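Local coordinates for alpha-ketoglutarate-dependent 2,4-dichlorophenoxyacetate dioxygenase (Bradyrhizobium diazoefficiens, PDB 5BKE), which probably acts as a 2-oxoglutarate-dependent dioxygenase in herbicide degradation, here with manganese(II) and N-oxalylglycine in its active site, at residues A57-F62 with F127-A132; Y79-G84 with D276-T281; V88-K93 with R267-S272. One frame throughout, in Å; residues are numbered along the deposited sequence.

Contact 1 (A57-F62 with F127-A132). With OGA (N-oxalylglycine), chain O.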
loop_
_atom_site.group_PDB
_atom_site.type_symbol
_atom_site.label_atom_id
_atom_site.label_comp_id
_atom_site.label_asym_id
_atom_site.label_seq_id
_atom_site.Cartn_x
_atom_site.Cartn_y
_atom_site.Cartn_z
ATOM N N ALA C 57 -32.096 -37.525 16.562
ATOM C CA ALA C 57 -31.393 -37.196 17.807
ATOM C C ALA C 57 -30.143 -36.326 17.559
ATOM O O ALA C 57 -29.866 -35.392 18.328
ATOM C CB ALA C 57 -31.035 -38.458 18.590
ATOM N N PHE C 58 -29.413 -36.634 16.480
ATOM C CA PHE C 58 -28.265 -35.840 16.060
ATOM C C PHE C 58 -28.729 -34.426 15.713
ATOM O O PHE C 58 -28.179 -33.460 16.227
ATOM C CB PHE C 58 -27.519 -36.509 14.880
ATOM C CG PHE C 58 -26.394 -35.656 14.284
ATOM C CD1 PHE C 58 -25.381 -35.111 15.084
ATOM C CD2 PHE C 58 -26.338 -35.428 12.914
ATOM C CE1 PHE C 58 -24.363 -34.333 14.522
ATOM C CE2 PHE C 58 -25.317 -34.656 12.346
ATOM C CZ PHE C 58 -24.330 -34.111 13.154
ATOM N N ALA C 59 -29.755 -34.323 14.871
ATOM C CA ALA C 59 -30.317 -33.033 14.452
ATOM C C ALA C 59 -30.805 -32.176 15.617
ATOM O O ALA C 59 -30.674 -30.958 15.576
ATOM C CB ALA C 59 -31.434 -33.240 13.444
ATOM N N LEU C 60 -31.341 -32.813 16.655
ATOM C CA LEU C 60 -31.931 -32.084 17.800
ATOM C C LEU C 60 -30.943 -31.357 18.726
ATOM O O LEU C 60 -31.362 -30.500 19.513
ATOM C CB LEU C 60 -32.909 -32.974 18.596
ATOM C CG LEU C 60 -34.255 -33.261 17.911
ATOM C CD1 LEU C 60 -35.011 -34.382 18.631
ATOM C CD2 LEU C 60 -35.128 -32.009 17.761
ATOM N N ASN C 61 -29.642 -31.676 18.608
ATOM C CA ASN C 61 -28.547 -30.872 19.204
ATOM C C ASN C 61 -28.610 -29.397 18.796
ATOM O O ASN C 61 -28.171 -28.518 19.553
ATOM C CB ASN C 61 -27.178 -31.407 18.755
ATOM C CG ASN C 61 -26.801 -32.703 19.442
ATOM O OD1 ASN C 61 -26.363 -32.704 20.597
ATOM N ND2 ASN C 61 -26.971 -33.817 18.736
ATOM N N PHE C 62 -29.174 -29.156 17.613
ATOM C CA PHE C 62 -29.096 -27.883 16.903
ATOM C C PHE C 62 -30.411 -27.097 16.879
ATOM O O PHE C 62 -30.510 -26.060 16.218
ATOM C CB PHE C 62 -28.575 -28.140 15.476
ATOM C CG PHE C 62 -27.358 -29.031 15.438
ATOM C CD1 PHE C 62 -26.171 -28.647 16.075
ATOM C CD2 PHE C 62 -27.400 -30.267 14.783
ATOM C CE1 PHE C 62 -25.052 -29.470 16.056
ATOM C CE2 PHE C 62 -26.278 -31.097 14.760
ATOM C CZ PHE C 62 -25.108 -30.696 15.396
ATOM N N PHE C 127 -31.228 -26.044 9.692
ATOM C CA PHE C 127 -30.428 -27.125 9.088
ATOM C C PHE C 127 -31.301 -28.217 8.502
ATOM O O PHE C 127 -32.364 -28.542 9.057
ATOM C CB PHE C 127 -29.468 -27.773 10.100
ATOM C CG PHE C 127 -28.450 -26.830 10.706
ATOM C CD1 PHE C 127 -28.104 -25.620 10.093
ATOM C CD2 PHE C 127 -27.801 -27.184 11.885
ATOM C CE1 PHE C 127 -27.160 -24.776 10.663
ATOM C CE2 PHE C 127 -26.844 -26.344 12.458
ATOM C CZ PHE C 127 -26.532 -25.135 11.849
ATOM N N SER C 128 -30.842 -28.777 7.392
ATOM C CA SER C 128 -31.369 -30.021 6.844
ATOM C C SER C 128 -30.292 -31.102 6.853
ATOM O O SER C 128 -29.129 -30.836 6.515
ATOM C CB SER C 128 -31.850 -29.815 5.421
ATOM O OG SER C 128 -32.890 -28.859 5.346
ATOM N N LEU C 129 -30.684 -32.320 7.218
ATOM C CA LEU C 129 -29.734 -33.432 7.379
ATOM C C LEU C 129 -30.171 -34.640 6.552
ATOM O O LEU C 129 -31.177 -35.275 6.873
ATOM C CB LEU C 129 -29.604 -33.820 8.854
ATOM C CG LEU C 129 -29.084 -32.786 9.854
ATOM C CD1 LEU C 129 -30.130 -31.773 10.308
ATOM C CD2 LEU C 129 -28.520 -33.527 11.048
ATOM N N LEU C 130 -29.404 -34.964 5.508
ATOM C CA LEU C 130 -29.785 -36.003 4.549
ATOM C C LEU C 130 -28.935 -37.275 4.628
ATOM O O LEU C 130 -27.705 -37.238 4.475
ATOM C CB LEU C 130 -29.786 -35.438 3.127
ATOM C CG LEU C 130 -30.492 -36.238 2.029
ATOM C CD1 LEU C 130 -31.981 -36.337 2.312
ATOM C CD2 LEU C 130 -30.260 -35.596 0.671
ATOM N N SER C 131 -29.621 -38.395 4.855
ATOM C CA SER C 131 -28.997 -39.706 4.997
ATOM C C SER C 131 -29.317 -40.589 3.789
ATOM O O SER C 131 -30.469 -40.665 3.353
ATOM C CB SER C 131 -29.464 -40.346 6.299
ATOM O OG SER C 131 -29.074 -41.694 6.409
ATOM N N ALA C 132 -28.276 -41.218 3.235
ATOM C CA ALA C 132 -28.399 -42.104 2.065
ATOM C C ALA C 132 -28.584 -43.560 2.504
ATOM O O ALA C 132 -27.643 -44.205 2.984
ATOM C CB ALA C 132 -27.180 -41.962 1.159
HETATM C C1 OGA O . -33.890 -32.285 0.406
HETATM C C2 OGA O . -33.464 -32.329 -0.976
HETATM C C4 OGA O . -32.339 -33.650 -2.719
HETATM C C5 OGA O . -31.916 -35.089 -2.826
HETATM O O1 OGA O . -34.195 -31.163 0.878
HETATM O O2 OGA O . -33.891 -33.347 1.067
HETATM O "O2'" OGA O . -33.792 -31.403 -1.713
HETATM O O3 OGA O . -32.788 -35.958 -2.593
HETATM N N1 OGA O . -32.711 -33.356 -1.343
HETATM O O4 OGA O . -30.727 -35.348 -3.122
#

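Contact 2 (Y79-G84 with D276-T281). With OGA (N-oxalylglycine), chain O.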
loop_
_atom_site.group_PDB
_atom_site.type_symbol
_atom_site.label_atom_id
_atom_site.label_comp_id
_atom_site.label_asym_id
_atom_site.label_seq_id
_atom_site.Cartn_x
_atom_site.Cartn_y
_atom_site.Cartn_z
ATOM N N TYR C 79 -48.114 -42.238 4.684
ATOM C CA TYR C 79 -47.003 -42.451 3.761
ATOM C C TYR C 79 -45.998 -43.462 4.337
ATOM O O TYR C 79 -46.324 -44.205 5.272
ATOM C CB TYR C 79 -46.330 -41.113 3.406
ATOM C CG TYR C 79 -46.114 -40.182 4.583
ATOM C CD1 TYR C 79 -44.933 -40.238 5.337
ATOM C CD2 TYR C 79 -47.087 -39.235 4.940
ATOM C CE1 TYR C 79 -44.732 -39.383 6.414
ATOM C CE2 TYR C 79 -46.897 -38.379 6.016
ATOM C CZ TYR C 79 -45.720 -38.454 6.747
ATOM O OH TYR C 79 -45.528 -37.604 7.809
ATOM N N ARG C 80 -44.781 -43.466 3.789
ATOM C CA ARG C 80 -43.818 -44.556 3.974
ATOM C C ARG C 80 -43.163 -44.644 5.359
ATOM O O ARG C 80 -43.072 -45.737 5.919
ATOM C CB ARG C 80 -42.758 -44.498 2.867
ATOM C CG ARG C 80 -41.838 -45.710 2.757
ATOM C CD ARG C 80 -40.888 -45.575 1.576
ATOM N NE ARG C 80 -39.980 -44.429 1.704
ATOM C CZ ARG C 80 -38.739 -44.481 2.190
ATOM N NH1 ARG C 80 -38.213 -45.630 2.612
ATOM N NH2 ARG C 80 -38.017 -43.368 2.257
ATOM N N LEU C 81 -42.711 -43.511 5.901
ATOM C CA LEU C 81 -41.900 -43.506 7.133
ATOM C C LEU C 81 -42.723 -43.292 8.408
ATOM O O LEU C 81 -43.653 -42.482 8.425
ATOM C CB LEU C 81 -40.759 -42.473 7.050
ATOM C CG LEU C 81 -39.743 -42.456 5.891
ATOM C CD1 LEU C 81 -38.818 -41.250 6.026
ATOM C CD2 LEU C 81 -38.929 -43.742 5.774
ATOM N N GLN C 82 -42.349 -44.016 9.463
ATOM C CA GLN C 82 -43.022 -43.985 10.773
ATOM C C GLN C 82 -42.511 -42.864 11.697
ATOM O O GLN C 82 -43.260 -42.357 12.539
ATOM C CB GLN C 82 -42.861 -45.339 11.492
ATOM C CG GLN C 82 -43.051 -46.580 10.621
ATOM C CD GLN C 82 -44.509 -46.936 10.394
ATOM O OE1 GLN C 82 -45.154 -47.545 11.249
ATOM N NE2 GLN C 82 -45.032 -46.570 9.228
ATOM N N SER C 83 -41.241 -42.493 11.526
ATOM C CA SER C 83 -40.527 -41.558 12.407
ATOM C C SER C 83 -40.805 -40.071 12.109
ATOM O O SER C 83 -41.732 -39.741 11.368
ATOM C CB SER C 83 -39.033 -41.828 12.276
ATOM O OG SER C 83 -38.618 -41.561 10.944
ATOM N N GLY C 84 -39.987 -39.188 12.685
ATOM C CA GLY C 84 -40.025 -37.747 12.389
ATOM C C GLY C 84 -39.565 -37.290 11.002
ATOM O O GLY C 84 -40.004 -36.243 10.513
ATOM N N ASP C 276 -33.540 -44.310 -1.718
ATOM C CA ASP C 276 -34.044 -44.106 -0.364
ATOM C C ASP C 276 -33.194 -43.063 0.374
ATOM O O ASP C 276 -32.123 -43.371 0.925
ATOM C CB ASP C 276 -34.140 -45.433 0.402
ATOM C CG ASP C 276 -34.924 -45.316 1.706
ATOM O OD1 ASP C 276 -35.283 -44.191 2.125
ATOM O OD2 ASP C 276 -35.180 -46.368 2.333
ATOM N N MET C 277 -33.701 -41.828 0.352
ATOM C CA MET C 277 -33.053 -40.671 0.963
ATOM C C MET C 277 -34.009 -40.085 2.001
ATOM O O MET C 277 -35.190 -39.839 1.703
ATOM C CB MET C 277 -32.695 -39.609 -0.097
ATOM C CG MET C 277 -31.917 -40.112 -1.310
ATOM S SD MET C 277 -30.265 -40.758 -0.937
ATOM C CE MET C 277 -29.377 -39.234 -0.599
ATOM N N ARG C 278 -33.496 -39.881 3.213
ATOM C CA ARG C 278 -34.301 -39.455 4.366
ATOM C C ARG C 278 -33.677 -38.231 5.046
ATOM O O ARG C 278 -32.473 -38.201 5.295
ATOM C CB ARG C 278 -34.450 -40.605 5.363
ATOM C CG ARG C 278 -34.859 -41.928 4.730
ATOM C CD ARG C 278 -35.120 -43.003 5.761
ATOM N NE ARG C 278 -35.409 -44.273 5.108
ATOM C CZ ARG C 278 -35.642 -45.429 5.731
ATOM N NH1 ARG C 278 -35.627 -45.519 7.060
ATOM N NH2 ARG C 278 -35.890 -46.513 5.005
ATOM N N ARG C 279 -34.515 -37.241 5.342
ATOM C CA ARG C 279 -34.089 -35.926 5.844
ATOM C C ARG C 279 -34.617 -35.632 7.256
ATOM O O ARG C 279 -35.784 -35.873 7.541
ATOM C CB ARG C 279 -34.546 -34.818 4.870
ATOM C CG ARG C 279 -33.925 -33.443 5.110
ATOM C CD ARG C 279 -34.446 -32.399 4.132
ATOM N NE ARG C 279 -35.618 -31.703 4.654
ATOM C CZ ARG C 279 -36.459 -30.945 3.944
ATOM N NH1 ARG C 279 -36.299 -30.758 2.638
ATOM N NH2 ARG C 279 -37.485 -30.364 4.556
ATOM N N ALA C 280 -33.753 -35.132 8.133
ATOM C CA ALA C 280 -34.205 -34.467 9.358
ATOM C C ALA C 280 -34.101 -32.958 9.145
ATOM O O ALA C 280 -33.131 -32.470 8.535
ATOM C CB ALA C 280 -33.386 -34.903 10.561
ATOM N N THR C 281 -35.101 -32.228 9.628
ATOM C CA THR C 281 -35.138 -30.768 9.474
ATOM C C THR C 281 -35.246 -30.060 10.822
ATOM O O THR C 281 -36.131 -30.365 11.629
ATOM C CB THR C 281 -36.258 -30.315 8.518
ATOM O OG1 THR C 281 -36.277 -31.179 7.378
ATOM C CG2 THR C 281 -36.004 -28.898 8.031
HETATM C C1 OGA O . -33.890 -32.285 0.406
HETATM C C2 OGA O . -33.464 -32.329 -0.976
HETATM C C4 OGA O . -32.339 -33.650 -2.719
HETATM C C5 OGA O . -31.916 -35.089 -2.826
HETATM O O1 OGA O . -34.195 -31.163 0.878
HETATM O O2 OGA O . -33.891 -33.347 1.067
HETATM O "O2'" OGA O . -33.792 -31.403 -1.713
HETATM O O3 OGA O . -32.788 -35.958 -2.593
HETATM N N1 OGA O . -32.711 -33.356 -1.343
HETATM O O4 OGA O . -30.727 -35.348 -3.122
#

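Contact 3 (V88-K93 with R267-S272). With OGA (N-oxalylglycine), chain O.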
loop_
_atom_site.group_PDB
_atom_site.type_symbol
_atom_site.label_atom_id
_atom_site.label_comp_id
_atom_site.label_asym_id
_atom_site.label_seq_id
_atom_site.Cartn_x
_atom_site.Cartn_y
_atom_site.Cartn_z
ATOM N N VAL C 88 -37.754 -37.960 1.393
ATOM C CA VAL C 88 -37.347 -37.334 0.124
ATOM C C VAL C 88 -36.848 -38.392 -0.888
ATOM O O VAL C 88 -36.080 -38.088 -1.807
ATOM C CB VAL C 88 -36.339 -36.166 0.330
ATOM C CG1 VAL C 88 -36.989 -35.014 1.092
ATOM C CG2 VAL C 88 -35.086 -36.630 1.051
ATOM N N SER C 89 -37.310 -39.632 -0.694
ATOM C CA SER C 89 -37.055 -40.760 -1.597
ATOM C C SER C 89 -37.900 -40.695 -2.879
ATOM O O SER C 89 -38.695 -39.770 -3.064
ATOM C CB SER C 89 -37.304 -42.088 -0.863
ATOM O OG SER C 89 -38.680 -42.421 -0.840
ATOM N N ASN C 90 -37.720 -41.677 -3.763
ATOM C CA ASN C 90 -38.591 -41.832 -4.932
ATOM C C ASN C 90 -39.621 -42.977 -4.765
ATOM O O ASN C 90 -40.165 -43.493 -5.751
ATOM C CB ASN C 90 -37.748 -41.980 -6.212
ATOM C CG ASN C 90 -37.010 -43.312 -6.301
ATOM O OD1 ASN C 90 -36.751 -43.982 -5.299
ATOM N ND2 ASN C 90 -36.656 -43.692 -7.521
ATOM N N LEU C 91 -39.885 -43.346 -3.508
ATOM C CA LEU C 91 -40.732 -44.499 -3.159
ATOM C C LEU C 91 -42.104 -44.087 -2.608
ATOM O O LEU C 91 -42.233 -43.048 -1.951
ATOM C CB LEU C 91 -40.010 -45.402 -2.138
ATOM C CG LEU C 91 -38.512 -45.739 -2.284
ATOM C CD1 LEU C 91 -37.970 -46.353 -1.003
ATOM C CD2 LEU C 91 -38.231 -46.643 -3.479
ATOM N N GLY C 92 -43.123 -44.903 -2.892
ATOM C CA GLY C 92 -44.459 -44.743 -2.298
ATOM C C GLY C 92 -44.571 -45.536 -1.010
ATOM O O GLY C 92 -43.569 -46.070 -0.522
ATOM N N LYS C 93 -45.787 -45.615 -0.458
ATOM C CA LYS C 93 -46.094 -46.484 0.708
ATOM C C LYS C 93 -45.673 -47.940 0.440
ATOM O O LYS C 93 -45.282 -48.670 1.354
ATOM C CB LYS C 93 -47.585 -46.383 1.117
ATOM C CG LYS C 93 -48.619 -46.673 0.017
ATOM C CD LYS C 93 -49.150 -48.109 0.061
ATOM C CE LYS C 93 -49.393 -48.695 -1.330
ATOM N NZ LYS C 93 -50.551 -48.096 -2.055
ATOM N N ARG C 267 -29.708 -33.772 -9.131
ATOM C CA ARG C 267 -29.644 -33.944 -10.594
ATOM C C ARG C 267 -30.522 -35.119 -11.045
ATOM O O ARG C 267 -30.823 -36.015 -10.248
ATOM C CB ARG C 267 -28.189 -34.117 -11.081
ATOM C CG ARG C 267 -27.228 -32.971 -10.739
ATOM C CD ARG C 267 -27.785 -31.585 -11.078
ATOM N NE ARG C 267 -28.041 -31.372 -12.509
ATOM C CZ ARG C 267 -27.119 -31.026 -13.415
ATOM N NH1 ARG C 267 -27.472 -30.854 -14.685
ATOM N NH2 ARG C 267 -25.846 -30.846 -13.063
ATOM N N ARG C 268 -30.932 -35.096 -12.316
ATOM C CA ARG C 268 -31.759 -36.157 -12.913
ATOM C C ARG C 268 -31.248 -37.554 -12.575
ATOM O O ARG C 268 -30.044 -37.811 -12.594
ATOM C CB ARG C 268 -31.877 -35.972 -14.429
ATOM C CG ARG C 268 -33.072 -35.123 -14.862
ATOM C CD ARG C 268 -33.078 -34.774 -16.355
ATOM N NE ARG C 268 -32.587 -35.851 -17.231
ATOM C CZ ARG C 268 -33.302 -36.902 -17.647
ATOM N NH1 ARG C 268 -34.574 -37.061 -17.283
ATOM N NH2 ARG C 268 -32.734 -37.807 -18.434
ATOM N N TYR C 269 -32.175 -38.426 -12.195
ATOM C CA TYR C 269 -31.875 -39.822 -11.906
ATOM C C TYR C 269 -32.914 -40.745 -12.540
ATOM O O TYR C 269 -34.009 -40.301 -12.889
ATOM C CB TYR C 269 -31.714 -40.072 -10.393
ATOM C CG TYR C 269 -32.912 -39.746 -9.507
ATOM C CD1 TYR C 269 -33.066 -38.470 -8.941
ATOM C CD2 TYR C 269 -33.872 -40.727 -9.194
ATOM C CE1 TYR C 269 -34.151 -38.171 -8.117
ATOM C CE2 TYR C 269 -34.961 -40.436 -8.371
ATOM C CZ TYR C 269 -35.095 -39.158 -7.834
ATOM O OH TYR C 269 -36.166 -38.867 -7.015
ATOM N N ASP C 270 -32.537 -42.015 -12.700
ATOM C CA ASP C 270 -33.379 -43.072 -13.266
ATOM C C ASP C 270 -34.485 -43.413 -12.284
ATOM O O ASP C 270 -34.219 -43.958 -11.213
ATOM C CB ASP C 270 -32.517 -44.315 -13.538
ATOM C CG ASP C 270 -33.208 -45.365 -14.414
ATOM O OD1 ASP C 270 -34.450 -45.383 -14.536
ATOM O OD2 ASP C 270 -32.477 -46.196 -14.983
ATOM N N GLN C 271 -35.723 -43.103 -12.655
ATOM C CA GLN C 271 -36.868 -43.269 -11.750
ATOM C C GLN C 271 -37.247 -44.741 -11.449
ATOM O O GLN C 271 -37.807 -45.038 -10.385
ATOM C CB GLN C 271 -38.058 -42.416 -12.237
ATOM C CG GLN C 271 -39.318 -42.389 -11.359
ATOM C CD GLN C 271 -39.067 -42.237 -9.857
ATOM O OE1 GLN C 271 -38.260 -41.409 -9.411
ATOM N NE2 GLN C 271 -39.780 -43.036 -9.068
ATOM N N SER C 272 -36.886 -45.659 -12.351
ATOM C CA SER C 272 -37.168 -47.095 -12.174
ATOM C C SER C 272 -36.361 -47.793 -11.057
ATOM O O SER C 272 -36.727 -48.894 -10.627
ATOM C CB SER C 272 -37.011 -47.847 -13.502
ATOM O OG SER C 272 -35.679 -47.765 -13.975
HETATM C C1 OGA O . -33.890 -32.285 0.406
HETATM C C2 OGA O . -33.464 -32.329 -0.976
HETATM C C4 OGA O . -32.339 -33.650 -2.719
HETATM C C5 OGA O . -31.916 -35.089 -2.826
HETATM O O1 OGA O . -34.195 -31.163 0.878
HETATM O O2 OGA O . -33.891 -33.347 1.067
HETATM O "O2'" OGA O . -33.792 -31.403 -1.713
HETATM O O3 OGA O . -32.788 -35.958 -2.593
HETATM N N1 OGA O . -32.711 -33.356 -1.343
HETATM O O4 OGA O . -30.727 -35.348 -3.122
HETATM O O HOH W 1 -35.103 -39.356 -4.123
#

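Contact 1 (A57-F62 with F127-A132)
F58, whose ring meets L129 of the strand, has a carbonyl O that accepts one good and one weak bond from N61. The side-chain amide N61 ND2 donates to F58 O at 2.8 Å, nearly straight at 170°. The backbone N of N61 adds the weak bond to the same oxygen. Together they tie N61 back to F58 O. N61 CB lies over the centre of one face of the F62 ring. The contact with the strand is apolar. In F58, CG stands anti to the backbone N (chi1 174°), which carries the ring to L129. F58 CD2 and L129 CD2 are 3.4 Å apart, a tight fit for two carbons. The other branch, L129 CD1, lies 3.7 Å from A59 CB, so L129 spreads its two methyls over two helix residues. Further on, F62 and F127 form an offset edge-to-face pair. The edge of F127 turns toward the face of F62, with centroids 5.8 Å apart and planes at 62°. S128 and L130 point to the opposite side of the strand. S128 OG is hydrogen-bonded to OD2 of the manganese ligand D117, and L130 CD1 lies 3.8 Å from O2 of N-oxalylglycine. The strand belongs to the major sheet of the cupin-type jelly roll. It runs between strands 254-258 and 276-281, and helix 27-40 packs against both F62 and F127.

Contact 2 (Y79-G84 with D276-T281)
Two arginines from different parts of the chain, R80 and R278, share the carboxylate of D276. R80 NH1 and R278 NH2 lie only 3.4 Å apart, two donors side by side. R278 grips D276 side-on within the strand. Its NE gives D276 OD1 an almost straight bond (173°), and its NH2 reaches the syn lone pair of D276 OD2 at 2.8 Å. R80 comes from the loop, with its guanidinium plane turned 80° from the carboxylate. R80 NH2 meets D276 OD1 at 2.9 Å from above the carboxylate plane. R80 NH1 adds a weak bond to D276 OD2. D276 OD1 thus accepts from two arginines, which reach it from opposite faces of its plane. L81 closes the group with its methyl CD2. This atom lies over one face of the R278 guanidinium, 3.6 Å from R278 NE, and also rests on a face of R80 near the rim. Further acids join in: R80 NH2 has a salt bridge to D87, and R278 NH1 one to D52. R279 points the other way, into the ligand pocket. Its NE and NH2 both hold T281 OG1. This fixes the guanidinium, and R279 NH1 then donates to O1 of N-oxalylglycine at 2.8 Å (151°). The chemistry therefore differs on the two sides of strand 276-281. On the face toward loop 79-84, the two arginines probably favour the ionised form of D276, while D276, D87 and D52 probably offset the close arginine charges. On the ligand face, R279 meets a carboxylate of the bound co-substrate analogue.

Contact 3 (V88-K93 with R267-S272)
N90 holds CG between its backbone N and carbonyl carbon (chi1 70°), and a bend at chi2 (44°) carries the Q271 amide back toward N90. The pair joins two loops flanking strands of the jelly roll's major sheet, one leaving strand 86-87 and the other leading into strand 276-281. The two side chains run antiparallel, alongside one another, with amide planes 73° apart. Two weak hydrogen bonds link the residues, one of them between the amides. Q271 NE2 donates to the backbone N90 O at 3.4 Å. In return, N90 ND2 donates to Q271 OE1, also at 3.4 Å. Q271 OE1 comes closer still to N90 CB, at 3.3 Å. The stronger partners lie further along the same loops: N90 OD1 accepts from the backbone N of R275, N90 ND2 donates to Q273 O, and Q271 NE2 donates to L98 O. Were Q271 replaced by an alanine, L98 O and N90 O would probably lose this shared donor and a gap would open beside N90 CB. Y269 presents its ring edge to N90, with N90 CB in the ring plane and 3.6 Å from Y269 OH. The face of Y269 makes a cation-pi contact with R275, a ligand-pocket residue. One water ties the loops again, bridging V88 O and Y269 OH. Each loop carries its own small turn. S89 OG accepts from L91 N in an ST turn, and D270 OD1 accepts from S272 N in an Asx turn. S272 OG also bonds D270 OD1, at 2.7 Å and from the same face. R267 and R268 reach across to acids of a second subunit. V88 turns to the ligand: its CG1 and CG2 each lie 3.5 Å from O2 of N-oxalylglycine.

In the fold
Contacts 1 and 2 share adjacent strands of the major sheet, and contact 3 continues from them through loops. The centres of contacts 1 and 2 are 12 Å apart. L129 N to A280 O (2.8 Å) and S131 N to R278 O (2.9 Å) are probable hydrogen bonds of the strand pairing. Contact 3 is joined to contact 2 by M277 O to V88 N at 3.2 Å, and R80 packs against S89, L91 and G92. Contacts 1 and 3 lie 21 Å apart between centres, yet L130 CD1 meets V88 CG2 at 3.4 Å beside the ligand. Each contact contributes one residue to the ligand pocket: L130, R279 and V88 all touch N-oxalylglycine.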